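Local coordinates for sulfatase (Bacteroides fragilis CAG:558, PDB 6USS), which probably hydrolyses aryl sulfate esters as a calcium-dependent arylsulfatase of the gut microbiota, at residues Q500-K505 and K509-P514; Q116-R119 and N125-D128; I452-Y455 and K460-F463; S121-V126 and Y454-K459. The protein carries 1 engineered substitution. One frame throughout, in Å; residues are numbered along the deposited sequence.

Overall arrangement
Following the chain from the N terminus, contact 2 closes first, folding loop 116-119 onto 125-128, the end of strand 124-125 and the chain leaving it. Contact 4 opens at 121, before contact 2 has closed, so the two interleave and share Asn125 and Val126; it then spans 327 residues to turn 454-459. Contact 3 pairs the strands this turn joins, sharing Tyr454 and Tyr455 with contact 4. Contact 1 follows in series, a C-terminal reversal whose strand 503-504 pairs antiparallel with 124-125; its centre lies about 7 Å from that of contact 4, and it touches all three others. Together they tie the 116-128 region, the hairpin of the four-stranded sheet and the C-terminal tail.

Contact 1: residues Q500-K505 and K509-P514; sequences QRPSFK and KPCPWP
The carbonyl oxygen of Cys511 is gripped side-on by the guanidinium of Arg501, at 3.0 Å from Arg501 NE and 2.9 Å from Arg501 NH2. NE lies close to the line of the C=O bond, whereas NH2 comes from above the carbonyl plane; both N-H...O angles are bent, near 140°, as sharing one acceptor requires. Arg501 NH2 also forms a salt bridge with Glu516. With the acceptor near the guanidinium plane, both faces of that group are left for packing. Pro510 CB sits over one, 3.5 Å from Arg501 CZ, and the Trp513 indole stacks on the opposite one with planes 19° apart, a cation-pi contact. Bends at chi2 and chi3 lay the arginine chain across the indole, where Arg501 CD makes a CH-pi contact with the six-membered ring. The backbones form a single bridge in a tight chain reversal at the C-terminal end of the protein: Cys511 N donates to Pro502 O at 2.8 Å and Phe504 N to Lys509 O at 3.0 Å, both nearly straight. Beyond the bridge, Cys511 SG stands over the centre of the Phe504 ring, 3.8 Å from its centroid and 12° off the normal, a sulfur-aromatic contact. Pro512 CD meets the same ring at its edge, near CE2, and Trp513 leans on Leu494 of helix 480-496.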
loop_
_atom_site.group_PDB
_atom_site.type_symbol
_atom_site.label_atom_id
_atom_site.label_comp_id
_atom_site.label_asym_id
_atom_site.label_seq_id
_atom_site.Cartn_x
_atom_site.Cartn_y
_atom_site.Cartn_z
ATOM N N GLN A 500 -29.419 -13.380 -1.831
ATOM C CA GLN A 500 -29.438 -14.776 -2.226
ATOM C C GLN A 500 -30.141 -15.630 -1.181
ATOM O O GLN A 500 -30.501 -15.179 -0.093
ATOM C CB GLN A 500 -28.023 -15.294 -2.456
ATOM C CG GLN A 500 -27.287 -14.578 -3.561
ATOM C CD GLN A 500 -25.894 -15.133 -3.725
ATOM O OE1 GLN A 500 -25.107 -15.162 -2.766
ATOM N NE2 GLN A 500 -25.586 -15.615 -4.930
ATOM N N ARG A 501 -30.322 -16.895 -1.529
ATOM C CA ARG A 501 -31.143 -17.778 -0.728
ATOM C C ARG A 501 -30.642 -19.190 -0.961
ATOM O O ARG A 501 -30.050 -19.474 -2.013
ATOM C CB ARG A 501 -32.625 -17.642 -1.124
ATOM C CG ARG A 501 -32.902 -18.177 -2.526
ATOM C CD ARG A 501 -33.921 -17.376 -3.341
ATOM N NE ARG A 501 -35.283 -17.841 -3.144
ATOM C CZ ARG A 501 -36.250 -17.781 -4.054
ATOM N NH1 ARG A 501 -36.019 -17.265 -5.253
ATOM N NH2 ARG A 501 -37.461 -18.230 -3.748
ATOM N N PRO A 502 -30.837 -20.086 -0.004
ATOM C CA PRO A 502 -30.527 -21.498 -0.227
ATOM C C PRO A 502 -31.584 -22.131 -1.116
ATOM O O PRO A 502 -32.647 -21.558 -1.367
ATOM C CB PRO A 502 -30.565 -22.111 1.179
ATOM C CG PRO A 502 -30.755 -20.953 2.134
ATOM C CD PRO A 502 -31.346 -19.836 1.349
ATOM N N SER A 503 -31.275 -23.342 -1.576
ATOM C CA SER A 503 -32.235 -24.145 -2.315
ATOM C C SER A 503 -32.339 -25.529 -1.675
ATOM O O SER A 503 -31.423 -25.994 -0.989
ATOM C CB SER A 503 -31.850 -24.250 -3.800
ATOM O OG SER A 503 -30.666 -25.003 -3.953
ATOM N N PHE A 504 -33.474 -26.183 -1.890
ATOM C CA PHE A 504 -33.705 -27.488 -1.291
ATOM C C PHE A 504 -33.129 -28.606 -2.154
ATOM O O PHE A 504 -33.205 -28.568 -3.387
ATOM C CB PHE A 504 -35.199 -27.706 -1.079
ATOM C CG PHE A 504 -35.757 -26.930 0.072
ATOM C CD1 PHE A 504 -35.249 -27.107 1.349
ATOM C CD2 PHE A 504 -36.778 -26.011 -0.122
ATOM C CE1 PHE A 504 -35.760 -26.398 2.417
ATOM C CE2 PHE A 504 -37.295 -25.300 0.945
ATOM C CZ PHE A 504 -36.790 -25.502 2.220
ATOM N N LYS A 505 -32.556 -29.615 -1.494
ATOM C CA LYS A 505 -31.968 -30.728 -2.233
ATOM C C LYS A 505 -33.024 -31.692 -2.782
ATOM O O LYS A 505 -32.832 -32.261 -3.869
ATOM C CB LYS A 505 -30.972 -31.468 -1.342
ATOM C CG LYS A 505 -29.629 -30.765 -1.261
ATOM C CD LYS A 505 -28.628 -31.541 -0.434
ATOM C CE LYS A 505 -27.238 -30.906 -0.525
ATOM N NZ LYS A 505 -26.277 -31.583 0.404
ATOM N N LYS A 509 -35.459 -26.768 -6.021
ATOM C CA LYS A 509 -36.025 -25.436 -6.152
ATOM C C LYS A 509 -35.537 -24.529 -5.012
ATOM O O LYS A 509 -35.293 -24.998 -3.895
ATOM C CB LYS A 509 -37.558 -25.534 -6.161
ATOM C CG LYS A 509 -38.309 -24.185 -6.186
ATOM C CD LYS A 509 -39.762 -24.291 -6.687
ATOM C CE LYS A 509 -40.773 -24.447 -5.549
ATOM N NZ LYS A 509 -41.821 -25.465 -5.869
ATOM N N PRO A 510 -35.369 -23.227 -5.262
ATOM C CA PRO A 510 -34.969 -22.322 -4.171
ATOM C C PRO A 510 -35.933 -22.390 -2.991
ATOM O O PRO A 510 -37.127 -22.656 -3.155
ATOM C CB PRO A 510 -34.998 -20.935 -4.831
ATOM C CG PRO A 510 -34.757 -21.207 -6.271
ATOM C CD PRO A 510 -35.415 -22.536 -6.563
ATOM N N CYS A 511 -35.404 -22.140 -1.790
ATOM C CA CYS A 511 -36.271 -21.955 -0.628
ATOM C C CYS A 511 -37.156 -20.723 -0.818
ATOM O O CYS A 511 -36.687 -19.694 -1.318
ATOM C CB CYS A 511 -35.448 -21.785 0.654
ATOM S SG CYS A 511 -34.225 -23.074 0.990
ATOM N N PRO A 512 -38.431 -20.792 -0.434
ATOM C CA PRO A 512 -39.306 -19.615 -0.564
ATOM C C PRO A 512 -38.725 -18.400 0.138
ATOM O O PRO A 512 -38.232 -18.490 1.262
ATOM C CB PRO A 512 -40.612 -20.052 0.119
ATOM C CG PRO A 512 -40.562 -21.546 0.158
ATOM C CD PRO A 512 -39.115 -21.945 0.182
ATOM N N TRP A 513 -38.806 -17.250 -0.528
ATOM C CA TRP A 513 -38.588 -15.971 0.128
ATOM C C TRP A 513 -39.566 -15.864 1.295
ATOM O O TRP A 513 -40.594 -16.555 1.286
ATOM C CB TRP A 513 -38.813 -14.815 -0.855
ATOM C CG TRP A 513 -37.801 -14.657 -1.933
ATOM C CD1 TRP A 513 -38.046 -14.621 -3.274
ATOM C CD2 TRP A 513 -36.387 -14.462 -1.776
ATOM N NE1 TRP A 513 -36.878 -14.440 -3.960
ATOM C CE2 TRP A 513 -35.840 -14.341 -3.071
ATOM C CE3 TRP A 513 -35.529 -14.395 -0.668
ATOM C CZ2 TRP A 513 -34.472 -14.153 -3.296
ATOM C CZ3 TRP A 513 -34.172 -14.215 -0.887
ATOM C CH2 TRP A 513 -33.653 -14.106 -2.192
ATOM N N PRO A 514 -39.315 -15.000 2.296
ATOM C CA PRO A 514 -40.277 -14.884 3.411
ATOM C C PRO A 514 -41.691 -14.548 2.966
ATOM O O PRO A 514 -42.659 -15.003 3.587
ATOM C CB PRO A 514 -39.694 -13.750 4.274
ATOM C CG PRO A 514 -38.345 -13.480 3.764
ATOM C CD PRO A 514 -38.270 -13.962 2.361
#

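Contact 2: residues Q116-R119 and N125-D128; sequences QTDR and NVAD
Gln116 reaches Asp128 and Val126 through two waters, and both bridges start from its amide nitrogen. One water accepts from Gln116 NE2 at 2.9 Å and donates to Asp128 OD1 at 2.8 Å. A second accepts from Gln116 NE2, also at 2.9 Å, and donates to the backbone oxygen of Val126. The two bridges therefore use both N-H groups of the amide, which should restrict its rotation. Direct polar bonding is absent: Gln116 NE2 lies 3.4 Å from Ala127 O, but the angle is too poor for a hydrogen bond. Asp128 OD1 has a further partner in His142.

Van der Waals packing centres on the Val126 side chain. Its CG2 methyl lies 3.5 Å from Gln116 OE1, and the extended glutamine chain runs past the valine in the opposite direction. Both valine methyls also approach Asp118, CG2 to Asp118 OD1 and CG1 to Asp118 OD2, each 3.9 Å. At chi1 -65°, CG1 is anti to the carbonyl carbon of Val126 and CG2 lies between that carbon and the backbone N, which leaves CG2 facing both Gln116 and Asp118 while CG1 meets the aspartate. The carboxylate has its polar partners elsewhere: OD1 accepts from Trp129, and OD2 from Asn108, Asn429 and the backbone of His430.

The contact lies at the surface, joining the loop that follows helix 101-104 to the chain leaving strand 124-125 for strand 133-135. Strand 503-504 pairs with strand 124-125 next to it, through a backbone bond between Ser503 and Asn125.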
loop_
_atom_site.group_PDB
_atom_site.type_symbol
_atom_site.label_atom_id
_atom_site.label_comp_id
_atom_site.label_asym_id
_atom_site.label_seq_id
_atom_site.Cartn_x
_atom_site.Cartn_y
_atom_site.Cartn_z
ATOM N N GLN A 116 -16.371 -22.897 -0.429
ATOM C CA GLN A 116 -17.308 -22.586 0.643
ATOM C C GLN A 116 -16.849 -23.230 1.949
ATOM O O GLN A 116 -16.604 -24.437 1.993
ATOM C CB GLN A 116 -18.707 -23.084 0.267
ATOM C CG GLN A 116 -19.287 -22.414 -0.972
ATOM C CD GLN A 116 -20.586 -23.041 -1.457
ATOM O OE1 GLN A 116 -20.932 -24.163 -1.080
ATOM N NE2 GLN A 116 -21.325 -22.309 -2.288
ATOM N N THR A 117 -16.734 -22.426 3.015
ATOM C CA THR A 117 -16.488 -22.955 4.359
ATOM C C THR A 117 -17.748 -23.524 5.027
ATOM O O THR A 117 -17.642 -24.154 6.090
ATOM C CB THR A 117 -15.917 -21.867 5.264
ATOM O OG1 THR A 117 -16.893 -20.830 5.390
ATOM C CG2 THR A 117 -14.625 -21.290 4.692
ATOM N N ASP A 118 -18.922 -23.303 4.434
ATOM C CA ASP A 118 -20.187 -23.773 4.986
ATOM C C ASP A 118 -20.152 -25.252 5.360
ATOM O O ASP A 118 -19.619 -26.087 4.623
ATOM C CB ASP A 118 -21.299 -23.534 3.966
ATOM C CG ASP A 118 -21.389 -22.082 3.543
ATOM O OD1 ASP A 118 -20.730 -21.691 2.547
ATOM O OD2 ASP A 118 -22.109 -21.320 4.218
ATOM N N ARG A 119 -20.746 -25.567 6.512
ATOM C CA ARG A 119 -20.956 -26.955 6.904
ATOM C C ARG A 119 -21.861 -27.657 5.887
ATOM O O ARG A 119 -22.786 -27.038 5.348
ATOM C CB ARG A 119 -21.574 -27.015 8.301
ATOM C CG ARG A 119 -21.928 -28.406 8.766
ATOM C CD ARG A 119 -22.087 -28.481 10.283
ATOM N NE ARG A 119 -22.863 -27.379 10.854
ATOM C CZ ARG A 119 -24.006 -27.520 11.527
ATOM N NH1 ARG A 119 -24.537 -28.731 11.703
ATOM N NH2 ARG A 119 -24.632 -26.444 12.021
ATOM N N ASN A 125 -28.795 -26.707 -0.231
ATOM C CA ASN A 125 -27.572 -26.106 -0.738
ATOM C C ASN A 125 -27.551 -24.641 -0.353
ATOM O O ASN A 125 -28.570 -23.957 -0.461
ATOM C CB ASN A 125 -27.479 -26.222 -2.255
ATOM C CG ASN A 125 -27.402 -27.643 -2.706
ATOM O OD1 ASN A 125 -26.426 -28.336 -2.410
ATOM N ND2 ASN A 125 -28.445 -28.107 -3.396
ATOM N N VAL A 126 -26.393 -24.159 0.089
ATOM C CA VAL A 126 -26.272 -22.754 0.462
ATOM C C VAL A 126 -26.298 -21.896 -0.797
ATOM O O VAL A 126 -26.187 -22.414 -1.916
ATOM C CB VAL A 126 -24.995 -22.506 1.286
ATOM C CG1 VAL A 126 -25.072 -23.251 2.619
ATOM C CG2 VAL A 126 -23.790 -22.954 0.519
ATOM N N ALA A 127 -26.452 -20.581 -0.628
ATOM C CA ALA A 127 -26.358 -19.665 -1.761
ATOM C C ALA A 127 -24.996 -19.789 -2.427
ATOM O O ALA A 127 -24.009 -20.200 -1.807
ATOM C CB ALA A 127 -26.574 -18.225 -1.311
ATOM N N ASP A 128 -24.947 -19.448 -3.714
ATOM C CA ASP A 128 -23.665 -19.376 -4.418
ATOM C C ASP A 128 -23.045 -18.030 -4.071
ATOM O O ASP A 128 -23.006 -17.097 -4.875
ATOM C CB ASP A 128 -23.843 -19.550 -5.917
ATOM C CG ASP A 128 -22.519 -19.559 -6.666
ATOM O OD1 ASP A 128 -21.446 -19.576 -6.022
ATOM O OD2 ASP A 128 -22.562 -19.525 -7.913
HETATM O O HOH W 1 -20.081 -19.996 -3.614
HETATM O O HOH W 2 -23.821 -23.450 -3.251
#

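Contact 3: residues I452-Y455 and K460-F463; sequences IYYY and KELF
The phenol of Tyr454 donates to Glu461 OE1 at 2.8 Å, and beside it the backbones of Ile452 and Glu461 exchange two bonds, Ile452 N to Glu461 O and Glu461 N to Ile452 O, each 2.9 Å. The hydroxyl meets the carboxylate from above its plane, with ring and carboxylate planes 83° apart. Glu461 OE1 also bonds to Tyr352 OH, so two hydroxyls hold it. The two-way backbone exchange makes Ile452 and Glu461 a hydrogen-bonded antiparallel pair; Tyr453 and Lys460 form the neighbouring non-hydrogen-bonded pair. On that pair's face of the sheet, the Tyr453 ring, its CG anti to the backbone N (chi1 167°), turns an edge to Lys460 CG, 3.9 Å from Tyr453 CD1, while Lys460 NZ reaches Pro514 O. On the face of Ile452 and Glu461, Ile452 CD1 touches the Phe463 ring edge, 4.2 Å from CE2. Segments 452-454 and 460-463 run antiparallel, their directions 167° apart, and form a beta hairpin at one side of a four-stranded antiparallel sheet; strand 441-446 continues the sheet beyond 449-454, and helix 480-496 packs on the face of Lys460 and Leu462.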
loop_
_atom_site.group_PDB
_atom_site.type_symbol
_atom_site.label_atom_id
_atom_site.label_comp_id
_atom_site.label_asym_id
_atom_site.label_seq_id
_atom_site.Cartn_x
_atom_site.Cartn_y
_atom_site.Cartn_z
ATOM N N ILE A 452 -37.620 -12.775 12.050
ATOM C CA ILE A 452 -36.635 -13.749 11.597
ATOM C C ILE A 452 -37.364 -14.828 10.811
ATOM O O ILE A 452 -38.364 -15.394 11.286
ATOM C CB ILE A 452 -35.849 -14.361 12.770
ATOM C CG1 ILE A 452 -35.177 -13.269 13.605
ATOM C CG2 ILE A 452 -34.823 -15.354 12.259
ATOM C CD1 ILE A 452 -34.675 -13.758 14.950
ATOM N N TYR A 453 -36.874 -15.100 9.607
ATOM C CA TYR A 453 -37.418 -16.135 8.744
ATOM C C TYR A 453 -36.374 -17.221 8.553
ATOM O O TYR A 453 -35.206 -16.920 8.283
ATOM C CB TYR A 453 -37.812 -15.555 7.396
ATOM C CG TYR A 453 -38.099 -16.592 6.333
ATOM C CD1 TYR A 453 -39.225 -17.422 6.416
ATOM C CD2 TYR A 453 -37.260 -16.721 5.221
ATOM C CE1 TYR A 453 -39.499 -18.361 5.421
ATOM C CE2 TYR A 453 -37.532 -17.659 4.215
ATOM C CZ TYR A 453 -38.653 -18.474 4.320
ATOM O OH TYR A 453 -38.935 -19.407 3.334
ATOM N N TYR A 454 -36.793 -18.476 8.683
ATOM C CA TYR A 454 -35.878 -19.609 8.640
ATOM C C TYR A 454 -36.058 -20.332 7.310
ATOM O O TYR A 454 -37.114 -20.927 7.056
ATOM C CB TYR A 454 -36.121 -20.544 9.817
ATOM C CG TYR A 454 -35.775 -19.953 11.172
ATOM C CD1 TYR A 454 -36.623 -19.034 11.788
ATOM C CD2 TYR A 454 -34.600 -20.313 11.839
ATOM C CE1 TYR A 454 -36.325 -18.496 13.026
ATOM C CE2 TYR A 454 -34.297 -19.784 13.095
ATOM C CZ TYR A 454 -35.169 -18.877 13.686
ATOM O OH TYR A 454 -34.889 -18.337 14.928
ATOM N N TYR A 455 -35.014 -20.280 6.472
ATOM C CA TYR A 455 -35.057 -20.913 5.161
ATOM C C TYR A 455 -35.326 -22.404 5.258
ATOM O O TYR A 455 -35.930 -22.977 4.348
ATOM C CB TYR A 455 -33.737 -20.699 4.424
ATOM C CG TYR A 455 -33.501 -19.310 3.907
ATOM C CD1 TYR A 455 -34.173 -18.850 2.795
ATOM C CD2 TYR A 455 -32.590 -18.462 4.514
ATOM C CE1 TYR A 455 -33.955 -17.592 2.295
ATOM C CE2 TYR A 455 -32.363 -17.183 4.016
ATOM C CZ TYR A 455 -33.050 -16.768 2.900
ATOM O OH TYR A 455 -32.864 -15.520 2.375
ATOM N N LYS A 460 -41.312 -18.650 11.040
ATOM C CA LYS A 460 -41.153 -17.222 11.278
ATOM C C LYS A 460 -41.278 -16.922 12.769
ATOM O O LYS A 460 -42.092 -17.531 13.467
ATOM C CB LYS A 460 -42.179 -16.412 10.473
ATOM C CG LYS A 460 -42.009 -16.524 8.942
ATOM C CD LYS A 460 -42.994 -15.608 8.197
ATOM C CE LYS A 460 -42.775 -15.627 6.689
ATOM N NZ LYS A 460 -44.045 -15.466 5.921
ATOM N N GLU A 461 -40.437 -16.005 13.260
ATOM C CA GLU A 461 -40.461 -15.547 14.647
ATOM C C GLU A 461 -40.539 -14.026 14.667
ATOM O O GLU A 461 -39.818 -13.346 13.925
ATOM C CB GLU A 461 -39.224 -16.015 15.428
ATOM C CG GLU A 461 -39.176 -17.507 15.652
ATOM C CD GLU A 461 -37.973 -17.955 16.468
ATOM O OE1 GLU A 461 -36.934 -17.258 16.451
ATOM O OE2 GLU A 461 -38.065 -19.021 17.123
ATOM N N LEU A 462 -41.436 -13.494 15.491
ATOM C CA LEU A 462 -41.637 -12.057 15.598
ATOM C C LEU A 462 -41.417 -11.665 17.048
ATOM O O LEU A 462 -42.063 -12.218 17.943
ATOM C CB LEU A 462 -43.038 -11.665 15.126
ATOM C CG LEU A 462 -43.397 -10.180 15.248
ATOM C CD1 LEU A 462 -42.601 -9.394 14.261
ATOM C CD2 LEU A 462 -44.867 -9.949 15.007
ATOM N N PHE A 463 -40.496 -10.739 17.288
ATOM C CA PHE A 463 -40.204 -10.309 18.649
ATOM C C PHE A 463 -40.341 -8.802 18.761
ATOM O O PHE A 463 -39.967 -8.058 17.847
ATOM C CB PHE A 463 -38.793 -10.719 19.100
ATOM C CG PHE A 463 -38.543 -12.213 19.071
ATOM C CD1 PHE A 463 -39.005 -13.031 20.092
ATOM C CD2 PHE A 463 -37.830 -12.791 18.029
ATOM C CE1 PHE A 463 -38.771 -14.402 20.065
ATOM C CE2 PHE A 463 -37.585 -14.158 17.997
ATOM C CZ PHE A 463 -38.057 -14.965 19.011
#

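Contact 4: residues S121-V126 and Y454-K459; sequences SDVFNV and YYENGK
Glu456 meets Val123 and Phe124 with the aliphatic part of its chain, an apolar use of a charged residue. Its CG lies 3.8 Å from Val123 CG1 and also 3.8 Å from Phe124 CE2, so one methylene touches both, the two partners lying to the same side of it. The approach to Phe124 is at the ring edge, with CG and CD of Glu456 near the ring plane and the carboxylate turned 64° from it. CG of Glu456 points away from its backbone N (chi1 -157°) and the chain continues extended, which carries the group across to Val123 and to Phe124 of strand 124-125. Val123 CG2 comes within 3.9 Å of Glu456 OE2.

Each segment has its own internal brace. Ser121 OG accepts from Val123 N at 2.8 Å and from Phe124 N at 2.9 Å, and the same oxygen lies over the centre of the Phe124 ring. His430 meets that ring edge-to-face. In the other segment, Gly458 N donates to Tyr454 O at 2.7 Å and Tyr454 N to Lys459 O, while Asn457 OD1 accepts from Lys459 N at 3.2 Å.

The contact joins two turns: an ST turn and ST motif at Ser121, and the connecting turn of the beta hairpin 449-464, which includes an Asx turn at Asn457.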
loop_
_atom_site.group_PDB
_atom_site.type_symbol
_atom_site.label_atom_id
_atom_site.label_comp_id
_atom_site.label_asym_id
_atom_site.label_seq_id
_atom_site.Cartn_x
_atom_site.Cartn_y
_atom_site.Cartn_z
ATOM N N SER A 121 -24.875 -29.872 4.358
ATOM C CA SER A 121 -26.264 -30.095 4.728
ATOM C C SER A 121 -26.854 -31.149 3.810
ATOM O O SER A 121 -26.707 -31.058 2.589
ATOM C CB SER A 121 -27.096 -28.805 4.624
ATOM O OG SER A 121 -28.495 -29.094 4.564
ATOM N N ASP A 122 -27.527 -32.140 4.384
ATOM C CA ASP A 122 -28.310 -33.062 3.575
ATOM C C ASP A 122 -29.746 -32.572 3.367
ATOM O O ASP A 122 -30.576 -33.332 2.863
ATOM C CB ASP A 122 -28.272 -34.476 4.186
ATOM C CG ASP A 122 -28.797 -34.532 5.617
ATOM O OD1 ASP A 122 -29.576 -33.633 6.008
ATOM O OD2 ASP A 122 -28.433 -35.486 6.354
ATOM N N VAL A 123 -30.045 -31.317 3.735
ATOM C CA VAL A 123 -31.347 -30.690 3.501
ATOM C C VAL A 123 -31.289 -29.684 2.348
ATOM O O VAL A 123 -32.164 -29.670 1.482
ATOM C CB VAL A 123 -31.881 -30.013 4.790
ATOM C CG1 VAL A 123 -33.027 -29.043 4.473
ATOM C CG2 VAL A 123 -32.313 -31.040 5.816
ATOM N N PHE A 124 -30.277 -28.812 2.337
ATOM C CA PHE A 124 -30.257 -27.677 1.417
ATOM C C PHE A 124 -28.853 -27.457 0.874
ATOM O O PHE A 124 -27.861 -27.952 1.423
ATOM C CB PHE A 124 -30.742 -26.366 2.084
ATOM C CG PHE A 124 -30.037 -26.043 3.388
ATOM C CD1 PHE A 124 -28.772 -25.448 3.388
ATOM C CD2 PHE A 124 -30.624 -26.353 4.611
ATOM C CE1 PHE A 124 -28.114 -25.170 4.587
ATOM C CE2 PHE A 124 -29.973 -26.064 5.803
ATOM C CZ PHE A 124 -28.710 -25.474 5.786
ATOM N N ASN A 125 -28.795 -26.707 -0.231
ATOM C CA ASN A 125 -27.572 -26.106 -0.738
ATOM C C ASN A 125 -27.551 -24.641 -0.353
ATOM O O ASN A 125 -28.570 -23.957 -0.461
ATOM C CB ASN A 125 -27.479 -26.222 -2.255
ATOM C CG ASN A 125 -27.402 -27.643 -2.706
ATOM O OD1 ASN A 125 -26.426 -28.336 -2.410
ATOM N ND2 ASN A 125 -28.445 -28.107 -3.396
ATOM N N VAL A 126 -26.393 -24.159 0.089
ATOM C CA VAL A 126 -26.272 -22.754 0.462
ATOM C C VAL A 126 -26.298 -21.896 -0.797
ATOM O O VAL A 126 -26.187 -22.414 -1.916
ATOM C CB VAL A 126 -24.995 -22.506 1.286
ATOM C CG1 VAL A 126 -25.072 -23.251 2.619
ATOM C CG2 VAL A 126 -23.790 -22.954 0.519
ATOM N N TYR A 454 -36.793 -18.476 8.683
ATOM C CA TYR A 454 -35.878 -19.609 8.640
ATOM C C TYR A 454 -36.058 -20.332 7.310
ATOM O O TYR A 454 -37.114 -20.927 7.056
ATOM C CB TYR A 454 -36.121 -20.544 9.817
ATOM C CG TYR A 454 -35.775 -19.953 11.172
ATOM C CD1 TYR A 454 -36.623 -19.034 11.788
ATOM C CD2 TYR A 454 -34.600 -20.313 11.839
ATOM C CE1 TYR A 454 -36.325 -18.496 13.026
ATOM C CE2 TYR A 454 -34.297 -19.784 13.095
ATOM C CZ TYR A 454 -35.169 -18.877 13.686
ATOM O OH TYR A 454 -34.889 -18.337 14.928
ATOM N N TYR A 455 -35.014 -20.280 6.472
ATOM C CA TYR A 455 -35.057 -20.913 5.161
ATOM C C TYR A 455 -35.326 -22.404 5.258
ATOM O O TYR A 455 -35.930 -22.977 4.348
ATOM C CB TYR A 455 -33.737 -20.699 4.424
ATOM C CG TYR A 455 -33.501 -19.310 3.907
ATOM C CD1 TYR A 455 -34.173 -18.850 2.795
ATOM C CD2 TYR A 455 -32.590 -18.462 4.514
ATOM C CE1 TYR A 455 -33.955 -17.592 2.295
ATOM C CE2 TYR A 455 -32.363 -17.183 4.016
ATOM C CZ TYR A 455 -33.050 -16.768 2.900
ATOM O OH TYR A 455 -32.864 -15.520 2.375
ATOM N N GLU A 456 -34.866 -23.054 6.332
ATOM C CA GLU A 456 -34.855 -24.512 6.335
ATOM C C GLU A 456 -36.265 -25.089 6.419
ATOM O O GLU A 456 -36.529 -26.149 5.836
ATOM C CB GLU A 456 -33.973 -25.053 7.472
ATOM C CG GLU A 456 -33.459 -26.484 7.221
ATOM C CD GLU A 456 -32.669 -27.088 8.391
ATOM O OE1 GLU A 456 -32.016 -26.321 9.145
ATOM O OE2 GLU A 456 -32.686 -28.340 8.539
ATOM N N ASN A 457 -37.189 -24.409 7.108
ATOM C CA ASN A 457 -38.551 -24.920 7.179
ATOM C C ASN A 457 -39.612 -23.829 7.110
ATOM O O ASN A 457 -40.771 -24.113 7.419
ATOM C CB ASN A 457 -38.747 -25.730 8.460
ATOM C CG ASN A 457 -38.571 -24.884 9.712
ATOM O OD1 ASN A 457 -38.135 -23.729 9.636
ATOM N ND2 ASN A 457 -38.915 -25.451 10.871
ATOM N N GLY A 458 -39.258 -22.596 6.735
ATOM C CA GLY A 458 -40.228 -21.517 6.622
ATOM C C GLY A 458 -40.755 -20.970 7.933
ATOM O O GLY A 458 -41.706 -20.178 7.925
ATOM N N LYS A 459 -40.187 -21.385 9.061
ATOM C CA LYS A 459 -40.621 -20.882 10.355
ATOM C C LYS A 459 -40.371 -19.378 10.438
ATOM O O LYS A 459 -39.350 -18.879 9.955
ATOM C CB LYS A 459 -39.868 -21.631 11.464
ATOM C CG LYS A 459 -40.078 -21.121 12.875
ATOM C CD LYS A 459 -41.345 -21.721 13.505
ATOM C CE LYS A 459 -41.613 -21.142 14.908
ATOM N NZ LYS A 459 -43.077 -21.138 15.231
#